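Carboxylesterase (Uncultured bacterium, PDB 5GMX) hydrolyses carboxylic esters as a family VIII carboxylesterase and also shows hydrolytic activity toward oxyimino cephalosporins. Local coordinates at residues A[23-28]-A[376-381]; A[68-73]-A[342-347]; A[161-166]-A[261-266]; A[336-341]-A[348-353]. All coordinates share one frame; numbering follows the deposited sequence.

Contact 1 (A[23-28]-A[376-381]); sequences AANFKD and GVRLIE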
# COMPACT_ATOMS: atom_id res chain seq x y z
N ALA A 23 9.37 -21.31 3.33
CA ALA A 23 10.66 -21.92 3.05
C ALA A 23 10.65 -22.48 1.64
O ALA A 23 11.66 -22.40 0.93
CB ALA A 23 10.97 -23.03 4.06
N ALA A 24 9.50 -23.02 1.24
CA ALA A 24 9.39 -23.66 -0.06
C ALA A 24 9.71 -22.67 -1.17
O ALA A 24 10.37 -23.03 -2.15
CB ALA A 24 8.00 -24.26 -0.25
N ASN A 25 9.29 -21.41 -1.00
CA ASN A 25 9.50 -20.43 -2.07
C ASN A 25 10.98 -20.18 -2.31
O ASN A 25 11.38 -19.76 -3.40
CB ASN A 25 8.79 -19.12 -1.76
CG ASN A 25 7.30 -19.19 -2.00
OD1 ASN A 25 6.84 -19.92 -2.87
ND2 ASN A 25 6.54 -18.46 -1.20
N PHE A 26 11.80 -20.44 -1.29
CA PHE A 26 13.25 -20.29 -1.43
C PHE A 26 13.84 -21.50 -2.15
O PHE A 26 14.75 -21.35 -2.97
CB PHE A 26 13.90 -20.14 -0.06
CG PHE A 26 13.68 -18.79 0.57
CD1 PHE A 26 14.59 -17.76 0.38
CD2 PHE A 26 12.58 -18.57 1.38
CE1 PHE A 26 14.39 -16.53 0.98
CE2 PHE A 26 12.37 -17.34 1.98
CZ PHE A 26 13.28 -16.32 1.79
N LYS A 27 13.33 -22.68 -1.84
CA LYS A 27 13.90 -23.92 -2.36
C LYS A 27 13.76 -23.99 -3.87
O LYS A 27 14.60 -24.57 -4.55
CB LYS A 27 13.25 -25.14 -1.70
CG LYS A 27 13.76 -25.41 -0.31
CD LYS A 27 12.78 -26.27 0.49
CE LYS A 27 13.16 -26.27 1.97
NZ LYS A 27 12.26 -27.13 2.79
N ASP A 28 12.70 -23.37 -4.38
CA ASP A 28 12.41 -23.36 -5.81
C ASP A 28 13.17 -22.26 -6.55
O ASP A 28 12.93 -22.03 -7.74
CB ASP A 28 10.91 -23.21 -6.04
CG ASP A 28 10.09 -24.23 -5.26
OD1 ASP A 28 10.65 -24.86 -4.34
OD2 ASP A 28 8.89 -24.40 -5.57
N GLY A 376 2.84 -15.57 -3.12
CA GLY A 376 1.73 -15.12 -2.30
C GLY A 376 0.57 -16.09 -2.28
O GLY A 376 -0.02 -16.33 -1.23
N VAL A 377 0.25 -16.65 -3.44
CA VAL A 377 -0.82 -17.64 -3.53
C VAL A 377 -0.54 -18.82 -2.61
O VAL A 377 -1.43 -19.27 -1.87
CB VAL A 377 -0.99 -18.16 -4.97
CG1 VAL A 377 -2.02 -19.27 -5.02
CG2 VAL A 377 -1.38 -17.01 -5.90
N ARG A 378 0.71 -19.29 -2.64
CA ARG A 378 1.14 -20.41 -1.80
C ARG A 378 1.02 -20.09 -0.32
O ARG A 378 0.51 -20.91 0.47
CB ARG A 378 2.59 -20.77 -2.13
CG ARG A 378 3.08 -22.06 -1.50
CD ARG A 378 4.49 -22.40 -1.97
NE ARG A 378 4.71 -23.84 -2.02
CZ ARG A 378 5.68 -24.42 -2.74
NH1 ARG A 378 6.50 -23.67 -3.46
NH2 ARG A 378 5.81 -25.74 -2.74
N LEU A 379 1.50 -18.90 0.05
CA LEU A 379 1.43 -18.49 1.45
C LEU A 379 -0.00 -18.36 1.96
O LEU A 379 -0.30 -18.74 3.10
CB LEU A 379 2.16 -17.16 1.64
CG LEU A 379 3.67 -17.27 1.46
CD1 LEU A 379 4.28 -15.89 1.28
CD2 LEU A 379 4.29 -17.98 2.66
N ILE A 380 -0.87 -17.79 1.11
CA ILE A 380 -2.28 -17.61 1.44
C ILE A 380 -2.99 -18.96 1.61
O ILE A 380 -3.75 -19.17 2.57
CB ILE A 380 -3.01 -16.78 0.35
CG1 ILE A 380 -2.56 -15.32 0.39
CG2 ILE A 380 -4.51 -16.84 0.55
CD1 ILE A 380 -2.99 -14.50 -0.82
N GLU A 381 -2.73 -19.88 0.68
CA GLU A 381 -3.36 -21.19 0.79
C GLU A 381 -2.92 -21.89 2.08
O GLU A 381 -3.75 -22.44 2.84
CB GLU A 381 -3.04 -22.06 -0.43
CG GLU A 381 -4.04 -23.21 -0.61
CD GLU A 381 -3.50 -24.38 -1.42
OE1 GLU A 381 -2.89 -24.13 -2.48
OE2 GLU A 381 -3.70 -25.54 -0.99
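The guanidinium of Arg-378 lies flat against Ala-24, whose methyl sits over the centre of one face, with CB 3.4 Å from Arg-378 CZ. At its edge lie Asp-28 OD2 and, farther off, Asn-25 OD1. Asp-28 OD2 lies in the guanidinium plane, 3.3 Å from Arg-378 NH1, and the two form a salt bridge whose N-H points at the oxygen with an angle of 160°. The charged groups meet tip to tip but are not coplanar: the carboxylate is turned steeply against the guanidinium, and NH1 approaches OD2 from above the carboxylate plane. The bridge is a single, rather long bond rather than a two-pronged pairing.

Arg-378 CG is anti to the backbone N (chi1 -170°), so the chain extends toward helix 16-27, and a bend at chi3 sets the guanidinium over Ala-24. Both segments belong to terminal helices, 16-27 and 374-385, which lie side by side on the antiparallel sheet of the beta-lactamase-like fold. Their local axes run nearly antiparallel, at 151°, and come no closer than 10.5 Å, a spacing bridged by side chains.

Asn-25 slides past the arginine chain in the opposite direction, bringing OD1 to 3.5 Å from Arg-378 CD. Asn-25 ND2 instead packs 4.1 Å from Leu-379 CG and gives a weak hydrogen bond to the carbonyl of Arg-375. Leu-379 is buried, on the side facing the sheet, where it also touches Phe-36 and Tyr-361, while the salt bridge lies at the exposed border.

Contact 2 (A[68-73]-A[342-347]); sequences NTYSTT and SGWGGS. With PMS (phenylmethanesulfonic acid), chain C.
Ser-71 and Trp-344 grip the same phenylmethanesulfonyl group from the two sides of the contact. The link to Ser-71 is covalent: its OG is bonded to the sulfur. Ser-71 OG stands beside the backbone N (chi1 -61°), which brings the sulfonyl oxygen O1S back within reach of Ser-71 N.

Among the hydrogen bonds, two backbone amides converge on O1S of the ligand. Trp-344 N donates over 2.7 Å to O1S, at an angle of 160°; Ser-71 N adds a weak, more bent bond. This is the arrangement of an oxyanion hole, and with Ser-71 and Lys-74 in an SxxK pattern it is consistent with the serine beta-lactamase fold. Further back, the hydroxyls Thr-72 OG1 and Ser-347 OG pair at 2.7 Å and join the start of helix 72-86 to the loop after strand 339-342.

The aromatic contact is T-shaped. The edge of the Trp-344 indole points at one face of Tyr-70, with planes at 71° and CE3 of the indole 3.9 Å from Tyr-70 CE1. Asn-68 ND2 lies over the centre of the opposite face of the tyrosine. The indole also flanks the ligand, its CE3 lying 3.4 Å from ligand C3, while Tyr-70 OH is hydrogen-bonded to the carbonyl oxygen of Thr-249.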
# COMPACT_ATOMS: atom_id res chain seq x y z
N ASN A 68 11.56 -1.48 -0.47
CA ASN A 68 10.50 -0.73 -1.14
C ASN A 68 9.31 -1.65 -1.41
O ASN A 68 9.48 -2.76 -1.92
CB ASN A 68 11.02 -0.11 -2.43
CG ASN A 68 10.10 0.97 -2.97
OD1 ASN A 68 10.25 2.14 -2.64
ND2 ASN A 68 9.13 0.57 -3.79
N THR A 69 8.11 -1.20 -1.08
CA THR A 69 6.93 -2.05 -1.24
C THR A 69 6.01 -1.59 -2.37
O THR A 69 4.95 -2.19 -2.59
CB THR A 69 6.10 -2.10 0.05
OG1 THR A 69 5.67 -0.78 0.39
CG2 THR A 69 6.93 -2.68 1.20
N TYR A 70 6.41 -0.54 -3.08
CA TYR A 70 5.62 0.01 -4.18
C TYR A 70 4.16 0.22 -3.79
O TYR A 70 3.89 0.78 -2.73
CB TYR A 70 5.75 -0.88 -5.42
CG TYR A 70 7.14 -0.80 -5.98
CD1 TYR A 70 7.54 0.29 -6.74
CD2 TYR A 70 8.08 -1.79 -5.71
CE1 TYR A 70 8.82 0.39 -7.24
CE2 TYR A 70 9.37 -1.71 -6.21
CZ TYR A 70 9.73 -0.62 -6.98
OH TYR A 70 11.01 -0.52 -7.48
N SER A 71 3.21 -0.23 -4.61
CA SER A 71 1.81 0.14 -4.39
C SER A 71 1.18 -0.49 -3.14
O SER A 71 0.05 -0.16 -2.79
CB SER A 71 0.97 -0.22 -5.61
OG SER A 71 1.45 0.50 -6.74
N THR A 72 1.90 -1.38 -2.48
CA THR A 72 1.46 -1.85 -1.16
C THR A 72 1.25 -0.62 -0.26
O THR A 72 0.31 -0.56 0.56
CB THR A 72 2.48 -2.84 -0.55
OG1 THR A 72 2.61 -3.99 -1.41
CG2 THR A 72 2.04 -3.30 0.84
N THR A 73 2.10 0.39 -0.47
CA THR A 73 2.00 1.68 0.23
C THR A 73 0.63 2.35 0.11
O THR A 73 0.20 3.05 1.02
CB THR A 73 3.08 2.67 -0.29
OG1 THR A 73 4.33 1.98 -0.45
CG2 THR A 73 3.27 3.83 0.67
N SER A 342 -1.71 -4.61 -3.22
CA SER A 342 -0.51 -5.30 -3.66
C SER A 342 0.44 -4.32 -4.32
O SER A 342 0.06 -3.21 -4.69
CB SER A 342 -0.88 -6.42 -4.63
OG SER A 342 -1.86 -7.26 -4.05
N GLY A 343 1.69 -4.75 -4.49
CA GLY A 343 2.68 -3.89 -5.09
C GLY A 343 3.39 -4.55 -6.25
O GLY A 343 3.50 -5.78 -6.33
N TRP A 344 3.87 -3.72 -7.15
CA TRP A 344 4.65 -4.16 -8.29
C TRP A 344 5.80 -5.06 -7.85
O TRP A 344 6.61 -4.66 -7.00
CB TRP A 344 5.18 -2.95 -9.05
CG TRP A 344 5.86 -3.23 -10.32
CD1 TRP A 344 5.61 -4.27 -11.18
CD2 TRP A 344 6.90 -2.46 -10.91
NE1 TRP A 344 6.46 -4.19 -12.26
CE2 TRP A 344 7.26 -3.09 -12.12
CE3 TRP A 344 7.58 -1.29 -10.53
CZ2 TRP A 344 8.26 -2.59 -12.95
CZ3 TRP A 344 8.57 -0.80 -11.35
CH2 TRP A 344 8.90 -1.45 -12.55
N GLY A 345 5.86 -6.27 -8.38
CA GLY A 345 6.96 -7.17 -8.08
C GLY A 345 6.58 -8.34 -7.19
O GLY A 345 7.19 -9.40 -7.28
N GLY A 346 5.58 -8.16 -6.35
CA GLY A 346 5.04 -9.25 -5.55
C GLY A 346 4.65 -8.95 -4.11
O GLY A 346 3.96 -9.77 -3.49
N SER A 347 5.06 -7.81 -3.55
CA SER A 347 4.68 -7.53 -2.16
C SER A 347 3.18 -7.33 -2.06
O SER A 347 2.53 -6.98 -3.04
CB SER A 347 5.42 -6.30 -1.61
OG SER A 347 4.96 -5.11 -2.22
C PMS C . 3.15 1.42 -8.36
S PMS C . 2.30 -0.05 -7.82
C1 PMS C . 3.53 1.36 -9.83
C2 PMS C . 4.78 0.87 -10.21
C3 PMS C . 5.13 0.83 -11.55
C4 PMS C . 4.24 1.26 -12.52
C5 PMS C . 2.99 1.75 -12.14
C6 PMS C . 2.65 1.80 -10.80
O2S PMS C . 1.48 -0.73 -8.89
O1S PMS C . 3.28 -1.15 -7.48

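Contact 3 (A[161-166]-A[261-266]); sequences HAVVFG and AEVPGA. With PMS (phenylmethanesulfonic acid), chain C.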
# COMPACT_ATOMS: atom_id res chain seq x y z
N HIS A 161 -4.64 5.57 -10.34
CA HIS A 161 -3.74 6.70 -10.13
C HIS A 161 -2.41 6.14 -9.64
O HIS A 161 -2.05 6.24 -8.46
CB HIS A 161 -4.37 7.71 -9.15
CG HIS A 161 -5.56 8.42 -9.71
ND1 HIS A 161 -6.54 7.78 -10.43
CD2 HIS A 161 -5.93 9.73 -9.67
CE1 HIS A 161 -7.46 8.66 -10.81
NE2 HIS A 161 -7.11 9.84 -10.37
N ALA A 162 -1.68 5.54 -10.58
CA ALA A 162 -0.57 4.63 -10.29
C ALA A 162 0.53 5.18 -9.38
O ALA A 162 1.10 4.44 -8.57
CB ALA A 162 0.06 4.18 -11.60
N VAL A 163 0.85 6.46 -9.53
CA VAL A 163 1.93 7.04 -8.73
C VAL A 163 1.40 8.16 -7.84
O VAL A 163 1.82 8.28 -6.69
CB VAL A 163 3.08 7.57 -9.62
CG1 VAL A 163 4.18 8.19 -8.76
CG2 VAL A 163 3.64 6.44 -10.50
N VAL A 164 0.50 8.97 -8.38
CA VAL A 164 0.07 10.18 -7.70
C VAL A 164 -1.04 9.97 -6.66
O VAL A 164 -1.43 10.92 -5.98
CB VAL A 164 -0.41 11.25 -8.72
CG1 VAL A 164 0.69 11.55 -9.73
CG2 VAL A 164 -1.67 10.80 -9.43
N PHE A 165 -1.56 8.75 -6.53
CA PHE A 165 -2.62 8.45 -5.55
C PHE A 165 -2.24 8.93 -4.14
O PHE A 165 -3.06 9.52 -3.43
CB PHE A 165 -2.92 6.94 -5.52
CG PHE A 165 -3.90 6.52 -4.45
CD1 PHE A 165 -5.26 6.58 -4.68
CD2 PHE A 165 -3.46 6.03 -3.23
CE1 PHE A 165 -6.17 6.18 -3.70
CE2 PHE A 165 -4.36 5.64 -2.25
CZ PHE A 165 -5.72 5.71 -2.49
N GLY A 166 -1.00 8.65 -3.75
CA GLY A 166 -0.50 9.00 -2.44
C GLY A 166 -0.51 10.50 -2.19
O GLY A 166 -0.79 10.95 -1.08
N ALA A 261 12.18 10.68 0.29
CA ALA A 261 11.02 11.50 -0.06
C ALA A 261 9.72 10.90 0.45
O ALA A 261 9.70 9.82 1.01
CB ALA A 261 10.95 11.68 -1.57
N GLU A 262 8.62 11.60 0.24
CA GLU A 262 7.31 11.01 0.50
C GLU A 262 6.54 10.86 -0.81
O GLU A 262 6.07 11.83 -1.39
CB GLU A 262 6.53 11.83 1.52
CG GLU A 262 7.17 11.77 2.89
CD GLU A 262 6.25 12.23 4.00
OE1 GLU A 262 6.73 12.33 5.16
OE2 GLU A 262 5.05 12.47 3.73
N VAL A 263 6.49 9.62 -1.30
CA VAL A 263 5.74 9.28 -2.50
C VAL A 263 4.82 8.13 -2.14
O VAL A 263 5.10 6.98 -2.49
CB VAL A 263 6.66 8.89 -3.68
CG1 VAL A 263 5.86 8.81 -4.99
CG2 VAL A 263 7.79 9.89 -3.83
N PRO A 264 3.73 8.43 -1.43
CA PRO A 264 2.89 7.41 -0.78
C PRO A 264 2.13 6.49 -1.75
O PRO A 264 1.44 5.58 -1.29
CB PRO A 264 1.91 8.25 0.05
CG PRO A 264 2.57 9.62 0.17
CD PRO A 264 3.27 9.79 -1.14
N GLY A 265 2.23 6.72 -3.05
CA GLY A 265 1.69 5.75 -3.98
C GLY A 265 2.65 4.59 -4.24
O GLY A 265 2.26 3.56 -4.78
N ALA A 266 3.92 4.74 -3.85
CA ALA A 266 4.93 3.81 -4.34
C ALA A 266 6.23 3.66 -3.53
O ALA A 266 7.02 2.78 -3.84
CB ALA A 266 5.30 4.18 -5.78
C PMS C . 3.15 1.42 -8.36
S PMS C . 2.30 -0.05 -7.82
C1 PMS C . 3.53 1.36 -9.83
C2 PMS C . 4.78 0.87 -10.21
C3 PMS C . 5.13 0.83 -11.55
C4 PMS C . 4.24 1.26 -12.52
C5 PMS C . 2.99 1.75 -12.14
C6 PMS C . 2.65 1.80 -10.80
O2S PMS C . 1.48 -0.73 -8.89
O1S PMS C . 3.28 -1.15 -7.48
O HOH W 1 2.18 9.39 -4.50
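Val-163 and Val-263 both place CG1 anti to the backbone N (chi1 179° and -168°), and these two methyls are the ones that meet, at 4.2 Å between the CG1 atoms. The side chains cross at a slant, touching through single methyls, so the apolar contact is small.

The closer approach is made by the backbone of Gly-166 against Pro-264 and Gly-265. Gly-166, at the start of helix 165-175, brings its CA to 3.5 Å from Pro-264 CB and 3.6 Å from Gly-265 N. The proline ring thus lies along the backbone of the helix's first turn, with CG 3.8 Å from Gly-166 O. Gly-265 CA approaches Val-163 O at 3.7 Å. On the largely helical side of the beta-lactamase-like fold, the two segments flank the active site and converge on Lys-74 of the SxxK pattern: Ala-162 O and Gly-265 O each accept a hydrogen bond from its NZ. The two carbonyl oxygens are themselves 4.1 Å apart, which is consistent with their positioning the lysine amine.

A water links the two segments, accepting from Gly-265 N at 3.0 Å and donating to Val-163 O, though the latter distance is short enough to be doubtful in detail. Toward the ligand, the methyl of Ala-162 rests against the phenyl ring, its CB 3.6 Å from ligand C6, while Val-163 also packs on Leu-248.

Contact 4 (A[336-341]-A[348-353]); sequences PDAFGH and FGFADT
Phe-339 and Ala-351 exchange two backbone hydrogen bonds, Ala-351 N to Phe-339 O at 2.8 Å and Phe-339 N to Ala-351 O at 3.0 Å. A second reciprocal pair joins His-341 N to Gly-349 O and Gly-349 N to His-341 O, both 3.0 Å. Between these hydrogen-bonded pairs lies the non-hydrogen-bonded pair Gly-340 and Phe-350, whose CA atoms come within 3.9 Å. At the open end of the hairpin a water takes over from the direct bonds: it accepts from Thr-353 N, donates to Asp-337 O and adds only a weak bond to Ala-351 O.

Outward from the backbone, the packing differs on the two faces. On the face that carries Ala-351 and His-341, the Phe-339 ring folds over its cross-strand neighbour. Its CG lies between the backbone N and the carbonyl carbon (chi1 63°), which turns the ring across the strands until Ala-351 CB makes a CH-pi contact, 4.0 Å from the ring centroid and 27° off the normal. Thr-353 CG2 meets the edge of that ring, 4.1 Å from Phe-339 CE1. Helix 272-283 packs on this face.

On the other face, Phe-350 sets CB 3.3 Å from Phe-339 O but leads its ring away from strand 339-342. Phe-348 CD2 lies at the edge of the Phe-350 ring, near its plane, and both rings pack on Met-359 of the next strand. The whole is an antiparallel beta hairpin within the central sheet of the beta-lactamase-like fold, with His-341 at the position probably equivalent to the lysine of the family's K(T/S)G motif.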
# COMPACT_ATOMS: atom_id res chain seq x y z
N PRO A 336 -14.72 -13.40 0.40
CA PRO A 336 -15.01 -12.54 -0.75
C PRO A 336 -14.91 -11.04 -0.43
O PRO A 336 -14.76 -10.25 -1.35
CB PRO A 336 -16.45 -12.92 -1.14
CG PRO A 336 -17.04 -13.49 0.11
CD PRO A 336 -15.90 -14.20 0.81
N ASP A 337 -14.99 -10.68 0.85
CA ASP A 337 -14.92 -9.27 1.25
C ASP A 337 -13.59 -8.88 1.90
O ASP A 337 -13.49 -7.84 2.57
CB ASP A 337 -16.08 -8.95 2.20
CG ASP A 337 -17.43 -9.00 1.50
OD1 ASP A 337 -17.45 -8.80 0.26
OD2 ASP A 337 -18.45 -9.22 2.18
N ALA A 338 -12.56 -9.69 1.68
CA ALA A 338 -11.21 -9.35 2.09
C ALA A 338 -10.74 -8.10 1.35
O ALA A 338 -11.17 -7.83 0.22
CB ALA A 338 -10.26 -10.51 1.82
N PHE A 339 -9.89 -7.30 1.99
CA PHE A 339 -9.42 -6.07 1.32
C PHE A 339 -7.94 -5.86 1.58
O PHE A 339 -7.42 -6.27 2.62
CB PHE A 339 -10.22 -4.85 1.79
CG PHE A 339 -10.06 -4.55 3.25
CD1 PHE A 339 -10.87 -5.18 4.19
CD2 PHE A 339 -9.09 -3.66 3.69
CE1 PHE A 339 -10.72 -4.91 5.54
CE2 PHE A 339 -8.94 -3.38 5.04
CZ PHE A 339 -9.75 -4.01 5.97
N GLY A 340 -7.26 -5.21 0.65
CA GLY A 340 -5.86 -4.93 0.86
C GLY A 340 -5.27 -4.18 -0.32
O GLY A 340 -5.98 -3.48 -1.03
N HIS A 341 -3.96 -4.32 -0.49
CA HIS A 341 -3.31 -3.75 -1.65
C HIS A 341 -2.02 -4.49 -1.94
O HIS A 341 -1.34 -4.97 -1.03
CB HIS A 341 -3.02 -2.26 -1.47
CG HIS A 341 -3.30 -1.45 -2.69
ND1 HIS A 341 -2.50 -1.51 -3.82
CD2 HIS A 341 -4.29 -0.57 -2.98
CE1 HIS A 341 -2.99 -0.70 -4.74
NE2 HIS A 341 -4.08 -0.12 -4.26
N PHE A 348 2.62 -7.56 -0.87
CA PHE A 348 1.20 -7.28 -0.67
C PHE A 348 0.85 -7.30 0.80
O PHE A 348 1.62 -7.77 1.63
CB PHE A 348 0.31 -8.30 -1.41
CG PHE A 348 0.40 -9.68 -0.85
CD1 PHE A 348 1.39 -10.55 -1.25
CD2 PHE A 348 -0.51 -10.11 0.12
CE1 PHE A 348 1.47 -11.82 -0.72
CE2 PHE A 348 -0.42 -11.38 0.66
CZ PHE A 348 0.57 -12.24 0.24
N GLY A 349 -0.33 -6.79 1.10
CA GLY A 349 -0.89 -6.94 2.42
C GLY A 349 -2.39 -7.01 2.31
O GLY A 349 -2.96 -6.39 1.40
N PHE A 350 -3.03 -7.77 3.19
CA PHE A 350 -4.50 -7.72 3.24
C PHE A 350 -5.09 -8.11 4.59
O PHE A 350 -4.43 -8.70 5.45
CB PHE A 350 -5.11 -8.60 2.12
CG PHE A 350 -4.98 -10.07 2.36
CD1 PHE A 350 -5.97 -10.76 3.05
CD2 PHE A 350 -3.87 -10.76 1.89
CE1 PHE A 350 -5.85 -12.13 3.27
CE2 PHE A 350 -3.74 -12.13 2.12
CZ PHE A 350 -4.73 -12.81 2.81
N ALA A 351 -6.36 -7.75 4.75
CA ALA A 351 -7.13 -8.03 5.94
C ALA A 351 -8.40 -8.80 5.61
O ALA A 351 -9.06 -8.55 4.60
CB ALA A 351 -7.48 -6.73 6.65
N ASP A 352 -8.73 -9.72 6.52
CA ASP A 352 -9.91 -10.59 6.46
C ASP A 352 -10.62 -10.46 7.81
O ASP A 352 -10.17 -11.06 8.79
CB ASP A 352 -9.50 -12.04 6.17
CG ASP A 352 -10.66 -13.06 6.27
OD1 ASP A 352 -11.76 -12.71 6.75
OD2 ASP A 352 -10.45 -14.23 5.89
N THR A 353 -11.70 -9.69 7.87
CA THR A 353 -12.35 -9.43 9.16
C THR A 353 -13.12 -10.65 9.69
O THR A 353 -13.40 -10.73 10.89
CB THR A 353 -13.34 -8.24 9.09
OG1 THR A 353 -14.44 -8.58 8.24
CG2 THR A 353 -12.65 -7.00 8.56
O HOH W 2 -12.41 -8.29 5.27

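How the contacts relate
From the N terminus, helix 16-27 supplies the first half of contact 1, which closes only at helix 374-385 and so encloses the other three. Segment 68-73 then opens contact 2. Contact 3 lies wholly inside the loop contact 2 closes, joining 161-166 to 261-266 on the helical side; both touch the ligand, and Asn-68 ND2 probably hydrogen-bonds to Ala-266 O. Segment 336-341 opens contact 4 before 342-347 completes contact 2, so these two cross, and the loop between the hairpin strands is the piece that meets Ser-71, the serine modified by the ligand and the probable nucleophile. Contact 4 also packs on contact 1, Phe-348 against Gly-376 and Phe-350 against Ile-380.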